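Local coordinates for protein putative NADPH-dependent oxidoreductase (Desulfitobacterium hafniense DCB-2, PDB 3DB2) that is a putative NADPH-dependent oxidoreductase, probably a two-domain dehydrogenase that binds its nucleotide cofactor through a Rossmann fold, at residues C[83-97]-C[109-123]. Sequence-based numbering, arbitrary orientation.
Sequences IEQCARSGKHIYVEK and IDQVIKETGVKFLCG
Ile93 and Phe120 pair across two parallel strands, 92-96 and 120-123, joined by four near-linear backbone hydrogen bonds (N-H...O angles of at least 159°) that start with Ile93 N to Lys119 O (2.8 Å) and end with Gly123 N to Val95 O (2.8 Å). Packing is tight on the side facing the helices: the Phe120 ring has CD1 3.6 Å from Ile93 CG2 and CE1 3.7 Å from Val95 CG1, and Ile83 CD1 comes to its edge. That methyl also meets Ile109 CD1 at 3.6 Å, the two side chains crossing at about a right angle. Val118 belongs to the packed part too, its CG2 against Ala87 CB and its CB against His92 CD2.

The axes of helix segments 83-88 and 109-116 run 2° from parallel, 9.6 Å apart at closest approach, and Val112 fits as a knob among Ile83, Glu84, Ala87 and Arg88. Strand 92-96, helix 103-116 and strand 120-123 form a right-handed beta-alpha-beta unit at one end of the Rossmann sheet, where 120-123 is the outermost strand within the chain.

On the opposite sheet face Tyr94, its CG anti to the backbone N (chi1 177°), sends its ring along the neighbouring strand, with Leu121 CD2 at the ring edge and OH 3.5 Å from Gly123 CA; that hydroxyl also hydrogen-bonds Glu306. A leucine here would probably leave Glu306 without this hydroxyl partner and open a gap over Gly123 CA.

The solvent side is the rim formed by Arg88 and Glu115. Both are exposed, and Arg88 NH2 to Glu115 OE1 spans 4.3 Å, beyond a salt bridge; water 1, at the edge of the Arg88 guanidinium and in its plane, sits too close to Glu115 OE1 for a bridge between the two to be more than doubtful.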
loop_
_atom_site.group_PDB
_atom_site.type_symbol
_atom_site.label_atom_id
_atom_site.label_comp_id
_atom_site.label_asym_id
_atom_site.label_seq_id
_atom_site.Cartn_x
_atom_site.Cartn_y
_atom_site.Cartn_z
ATOM N N ILE C 83 -32.634 -15.326 -4.461
ATOM C CA ILE C 83 -32.354 -15.458 -5.900
ATOM C C ILE C 83 -32.946 -16.740 -6.450
ATOM O O ILE C 83 -33.556 -16.771 -7.529
ATOM C CB ILE C 83 -30.835 -15.380 -6.190
ATOM C CG1 ILE C 83 -30.213 -14.034 -5.829
ATOM C CG2 ILE C 83 -30.543 -15.721 -7.635
ATOM C CD1 ILE C 83 -28.683 -14.064 -5.644
ATOM N N GLU C 84 -32.820 -17.847 -5.742
ATOM C CA GLU C 84 -33.355 -19.105 -6.289
ATOM C C GLU C 84 -34.875 -18.997 -6.467
ATOM O O GLU C 84 -35.372 -19.359 -7.527
ATOM C CB GLU C 84 -32.978 -20.267 -5.392
ATOM C CG GLU C 84 -31.559 -20.779 -5.458
ATOM C CD GLU C 84 -31.177 -21.725 -4.340
ATOM O OE1 GLU C 84 -31.799 -21.689 -3.260
ATOM O OE2 GLU C 84 -30.244 -22.541 -4.527
ATOM N N GLN C 85 -35.576 -18.493 -5.450
ATOM C CA GLN C 85 -37.023 -18.351 -5.575
ATOM C C GLN C 85 -37.403 -17.411 -6.693
ATOM O O GLN C 85 -38.311 -17.684 -7.500
ATOM C CB GLN C 85 -37.628 -17.891 -4.249
ATOM C CG GLN C 85 -39.140 -18.118 -4.216
ATOM C CD GLN C 85 -39.866 -17.572 -3.024
ATOM O OE1 GLN C 85 -39.299 -16.985 -2.102
ATOM N NE2 GLN C 85 -41.179 -17.753 -2.998
ATOM N N CYS C 86 -36.706 -16.279 -6.845
ATOM C CA CYS C 86 -37.098 -15.348 -7.916
ATOM C C CYS C 86 -36.732 -15.872 -9.294
ATOM O O CYS C 86 -37.508 -15.814 -10.231
ATOM C CB CYS C 86 -36.450 -13.982 -7.696
ATOM S SG CYS C 86 -36.939 -13.201 -6.163
ATOM N N ALA C 87 -35.514 -16.413 -9.448
ATOM C CA ALA C 87 -35.109 -16.917 -10.752
ATOM C C ALA C 87 -35.987 -18.077 -11.195
ATOM O O ALA C 87 -36.292 -18.218 -12.393
ATOM C CB ALA C 87 -33.633 -17.314 -10.695
ATOM N N ARG C 88 -36.415 -18.924 -10.261
ATOM C CA ARG C 88 -37.267 -20.043 -10.687
ATOM C C ARG C 88 -38.660 -19.576 -11.092
ATOM O O ARG C 88 -39.358 -20.356 -11.757
ATOM C CB ARG C 88 -37.334 -21.103 -9.589
ATOM C CG ARG C 88 -35.982 -21.580 -9.119
ATOM C CD ARG C 88 -36.085 -22.565 -7.969
ATOM N NE ARG C 88 -34.854 -23.371 -7.964
ATOM C CZ ARG C 88 -34.247 -23.921 -6.925
ATOM N NH1 ARG C 88 -34.749 -23.783 -5.703
ATOM N NH2 ARG C 88 -33.131 -24.617 -7.132
ATOM N N SER C 89 -39.058 -18.362 -10.717
ATOM C CA SER C 89 -40.286 -17.784 -11.237
ATOM C C SER C 89 -40.041 -16.923 -12.467
ATOM O O SER C 89 -40.920 -16.183 -12.932
ATOM C CB SER C 89 -41.012 -16.903 -10.217
ATOM O OG SER C 89 -41.767 -17.730 -9.334
ATOM N N GLY C 90 -38.845 -17.000 -13.039
ATOM C CA GLY C 90 -38.558 -16.345 -14.303
ATOM C C GLY C 90 -38.159 -14.895 -14.164
ATOM O O GLY C 90 -38.040 -14.190 -15.159
ATOM N N LYS C 91 -37.937 -14.409 -12.938
ATOM C CA LYS C 91 -37.511 -13.010 -12.812
ATOM C C LYS C 91 -35.998 -12.848 -12.995
ATOM O O LYS C 91 -35.244 -13.623 -12.448
ATOM C CB LYS C 91 -37.927 -12.441 -11.462
ATOM C CG LYS C 91 -39.375 -12.714 -11.039
ATOM C CD LYS C 91 -40.383 -12.370 -12.132
ATOM C CE LYS C 91 -41.796 -12.332 -11.528
ATOM N NZ LYS C 91 -42.769 -11.947 -12.593
ATOM N N HIS C 92 -35.642 -11.837 -13.768
ATOM C CA HIS C 92 -34.261 -11.374 -13.923
ATOM C C HIS C 92 -33.785 -10.787 -12.604
ATOM O O HIS C 92 -34.553 -10.270 -11.786
ATOM C CB HIS C 92 -34.191 -10.411 -15.099
ATOM C CG HIS C 92 -34.752 -11.029 -16.352
ATOM N ND1 HIS C 92 -35.765 -10.474 -17.107
ATOM C CD2 HIS C 92 -34.502 -12.186 -16.980
ATOM C CE1 HIS C 92 -36.056 -11.249 -18.140
ATOM N NE2 HIS C 92 -35.279 -12.329 -18.104
ATOM N N ILE C 93 -32.465 -10.859 -12.327
ATOM C CA ILE C 93 -31.957 -10.655 -10.997
ATOM C C ILE C 93 -30.951 -9.508 -10.940
ATOM O O ILE C 93 -29.949 -9.538 -11.653
ATOM C CB ILE C 93 -31.241 -11.916 -10.478
ATOM C CG1 ILE C 93 -32.067 -13.211 -10.455
ATOM C CG2 ILE C 93 -30.645 -11.629 -9.112
ATOM C CD1 ILE C 93 -33.216 -13.184 -9.464
ATOM N N TYR C 94 -31.220 -8.539 -10.087
ATOM C CA TYR C 94 -30.217 -7.621 -9.546
ATOM C C TYR C 94 -30.052 -8.037 -8.073
ATOM O O TYR C 94 -31.006 -8.109 -7.297
ATOM C CB TYR C 94 -30.553 -6.143 -9.792
ATOM C CG TYR C 94 -29.509 -5.248 -9.152
ATOM C CD1 TYR C 94 -29.611 -4.826 -7.828
ATOM C CD2 TYR C 94 -28.405 -4.830 -9.873
ATOM C CE1 TYR C 94 -28.687 -4.031 -7.215
ATOM C CE2 TYR C 94 -27.448 -4.017 -9.277
ATOM C CZ TYR C 94 -27.604 -3.625 -7.968
ATOM O OH TYR C 94 -26.681 -2.827 -7.335
ATOM N N VAL C 95 -28.805 -8.269 -7.669
ATOM C CA VAL C 95 -28.480 -8.489 -6.272
ATOM C C VAL C 95 -27.295 -7.584 -5.882
ATOM O O VAL C 95 -26.363 -7.329 -6.648
ATOM C CB VAL C 95 -28.235 -9.958 -5.916
ATOM C CG1 VAL C 95 -26.981 -10.529 -6.528
ATOM C CG2 VAL C 95 -28.182 -10.152 -4.396
ATOM N N GLU C 96 -27.370 -7.050 -4.662
ATOM C CA GLU C 96 -26.310 -6.191 -4.173
ATOM C C GLU C 96 -25.071 -7.049 -3.931
ATOM O O GLU C 96 -25.109 -8.263 -3.747
ATOM C CB GLU C 96 -26.603 -5.518 -2.842
ATOM C CG GLU C 96 -26.920 -4.045 -3.000
ATOM C CD GLU C 96 -25.795 -3.301 -3.697
ATOM O OE1 GLU C 96 -24.631 -3.751 -3.758
ATOM O OE2 GLU C 96 -26.128 -2.213 -4.214
ATOM N N LYS C 97 -23.928 -6.370 -3.910
ATOM C CA LYS C 97 -22.674 -7.019 -3.682
ATOM C C LYS C 97 -22.452 -7.589 -2.249
ATOM O O LYS C 97 -23.107 -6.884 -1.401
ATOM C CB LYS C 97 -21.421 -6.193 -3.956
ATOM C CG LYS C 97 -21.513 -4.732 -3.645
ATOM C CD LYS C 97 -21.831 -4.369 -2.211
ATOM C CE LYS C 97 -20.646 -4.666 -1.298
ATOM N NZ LYS C 97 -20.626 -3.610 -0.228
ATOM N N ILE C 109 -26.028 -19.869 -6.601
ATOM C CA ILE C 109 -26.542 -18.759 -7.379
ATOM C C ILE C 109 -26.083 -18.891 -8.819
ATOM O O ILE C 109 -26.806 -18.694 -9.792
ATOM C CB ILE C 109 -26.102 -17.432 -6.743
ATOM C CG1 ILE C 109 -26.711 -17.194 -5.362
ATOM C CG2 ILE C 109 -26.375 -16.289 -7.691
ATOM C CD1 ILE C 109 -25.969 -16.136 -4.567
ATOM N N ASP C 110 -24.824 -19.261 -9.030
ATOM C CA ASP C 110 -24.366 -19.510 -10.403
ATOM C C ASP C 110 -25.219 -20.601 -11.048
ATOM O O ASP C 110 -25.651 -20.499 -12.191
ATOM C CB ASP C 110 -22.886 -19.857 -10.349
ATOM C CG ASP C 110 -22.168 -19.910 -11.682
ATOM O OD1 ASP C 110 -22.570 -19.219 -12.639
ATOM O OD2 ASP C 110 -21.175 -20.674 -11.772
ATOM N N GLN C 111 -25.515 -21.647 -10.288
ATOM C CA GLN C 111 -26.228 -22.796 -10.857
ATOM C C GLN C 111 -27.658 -22.477 -11.258
ATOM O O GLN C 111 -28.149 -22.811 -12.343
ATOM C CB GLN C 111 -26.191 -23.895 -9.798
ATOM C CG GLN C 111 -27.183 -25.007 -10.119
ATOM C CD GLN C 111 -26.630 -26.030 -11.091
ATOM O OE1 GLN C 111 -25.583 -25.821 -11.708
ATOM N NE2 GLN C 111 -27.368 -27.137 -11.207
ATOM N N VAL C 112 -28.363 -21.788 -10.350
ATOM C CA VAL C 112 -29.776 -21.455 -10.676
ATOM C C VAL C 112 -29.883 -20.453 -11.794
ATOM O O VAL C 112 -30.864 -20.464 -12.546
ATOM C CB VAL C 112 -30.501 -21.013 -9.396
ATOM C CG1 VAL C 112 -30.185 -19.565 -9.026
ATOM C CG2 VAL C 112 -32.020 -21.190 -9.526
ATOM N N ILE C 113 -28.908 -19.551 -11.966
ATOM C CA ILE C 113 -28.894 -18.650 -13.112
ATOM C C ILE C 113 -28.583 -19.440 -14.388
ATOM O O ILE C 113 -29.226 -19.242 -15.420
ATOM C CB ILE C 113 -27.881 -17.510 -12.949
ATOM C CG1 ILE C 113 -28.146 -16.621 -11.724
ATOM C CG2 ILE C 113 -27.748 -16.624 -14.187
ATOM C CD1 ILE C 113 -29.519 -16.033 -11.561
ATOM N N LYS C 114 -27.624 -20.362 -14.313
ATOM C CA LYS C 114 -27.391 -21.238 -15.463
ATOM C C LYS C 114 -28.677 -21.968 -15.837
ATOM O O LYS C 114 -29.143 -21.839 -16.974
ATOM C CB LYS C 114 -26.241 -22.203 -15.127
ATOM C CG LYS C 114 -24.861 -21.558 -15.155
ATOM C CD LYS C 114 -23.701 -22.428 -14.720
ATOM C CE LYS C 114 -23.898 -23.102 -13.378
ATOM N NZ LYS C 114 -22.759 -23.966 -12.934
ATOM N N GLU C 115 -29.236 -22.693 -14.879
ATOM C CA GLU C 115 -30.474 -23.435 -15.027
ATOM C C GLU C 115 -31.578 -22.602 -15.690
ATOM O O GLU C 115 -32.110 -22.941 -16.748
ATOM C CB GLU C 115 -31.050 -23.908 -13.690
ATOM C CG GLU C 115 -30.615 -25.271 -13.230
ATOM C CD GLU C 115 -30.495 -25.409 -11.724
ATOM O OE1 GLU C 115 -31.172 -24.664 -10.990
ATOM O OE2 GLU C 115 -29.716 -26.284 -11.262
ATOM N N THR C 116 -31.933 -21.500 -15.042
ATOM C CA THR C 116 -33.096 -20.721 -15.482
ATOM C C THR C 116 -32.813 -19.823 -16.665
ATOM O O THR C 116 -33.730 -19.494 -17.435
ATOM C CB THR C 116 -33.612 -19.930 -14.270
ATOM O OG1 THR C 116 -32.588 -19.057 -13.811
ATOM C CG2 THR C 116 -33.865 -20.873 -13.083
ATOM N N GLY C 117 -31.582 -19.398 -16.886
ATOM C CA GLY C 117 -31.263 -18.524 -18.003
ATOM C C GLY C 117 -31.702 -17.095 -17.877
ATOM O O GLY C 117 -31.697 -16.336 -18.855
ATOM N N VAL C 118 -32.112 -16.641 -16.694
ATOM C CA VAL C 118 -32.393 -15.213 -16.479
ATOM C C VAL C 118 -31.110 -14.398 -16.459
ATOM O O VAL C 118 -30.028 -14.910 -16.196
ATOM C CB VAL C 118 -33.199 -15.052 -15.175
ATOM C CG1 VAL C 118 -34.488 -15.851 -15.281
ATOM C CG2 VAL C 118 -32.437 -15.504 -13.963
ATOM N N LYS C 119 -31.149 -13.139 -16.802
ATOM C CA LYS C 119 -30.184 -12.097 -16.650
ATOM C C LYS C 119 -29.883 -11.930 -15.151
ATOM O O LYS C 119 -30.745 -12.009 -14.272
ATOM C CB LYS C 119 -30.633 -10.758 -17.210
ATOM C CG LYS C 119 -31.038 -10.817 -18.676
ATOM C CD LYS C 119 -30.195 -11.809 -19.465
ATOM C CE LYS C 119 -30.389 -11.535 -20.960
ATOM N NZ LYS C 119 -29.291 -12.145 -21.762
ATOM N N PHE C 120 -28.617 -11.688 -14.884
ATOM C CA PHE C 120 -28.103 -11.545 -13.526
ATOM C C PHE C 120 -27.038 -10.457 -13.491
ATOM O O PHE C 120 -26.133 -10.571 -14.328
ATOM C CB PHE C 120 -27.552 -12.879 -13.067
ATOM C CG PHE C 120 -26.842 -12.820 -11.723
ATOM C CD1 PHE C 120 -27.595 -12.986 -10.567
ATOM C CD2 PHE C 120 -25.475 -12.609 -11.604
ATOM C CE1 PHE C 120 -26.984 -12.896 -9.340
ATOM C CE2 PHE C 120 -24.862 -12.518 -10.371
ATOM C CZ PHE C 120 -25.628 -12.678 -9.242
ATOM N N LEU C 121 -27.142 -9.560 -12.530
ATOM C CA LEU C 121 -26.063 -8.624 -12.174
ATOM C C LEU C 121 -25.888 -8.661 -10.661
ATOM O O LEU C 121 -26.831 -8.558 -9.870
ATOM C CB LEU C 121 -26.301 -7.227 -12.731
ATOM C CG LEU C 121 -25.260 -6.140 -12.464
ATOM C CD1 LEU C 121 -23.947 -6.452 -13.162
ATOM C CD2 LEU C 121 -25.753 -4.762 -12.907
ATOM N N CYS C 122 -24.635 -8.814 -10.220
ATOM C CA CYS C 122 -24.288 -8.603 -8.812
ATOM C C CYS C 122 -23.634 -7.229 -8.734
ATOM O O CYS C 122 -22.553 -7.022 -9.274
ATOM C CB CYS C 122 -23.381 -9.707 -8.285
ATOM S SG CYS C 122 -22.943 -9.436 -6.557
ATOM N N GLY C 123 -24.255 -6.232 -8.149
ATOM C CA GLY C 123 -23.912 -4.858 -8.196
ATOM C C GLY C 123 -22.704 -4.446 -7.389
ATOM O O GLY C 123 -22.825 -4.073 -6.239
HETATM O O HOH W 1 -33.529 -24.199 -10.701
HETATM O O HOH W 2 -30.974 -25.130 -8.554
#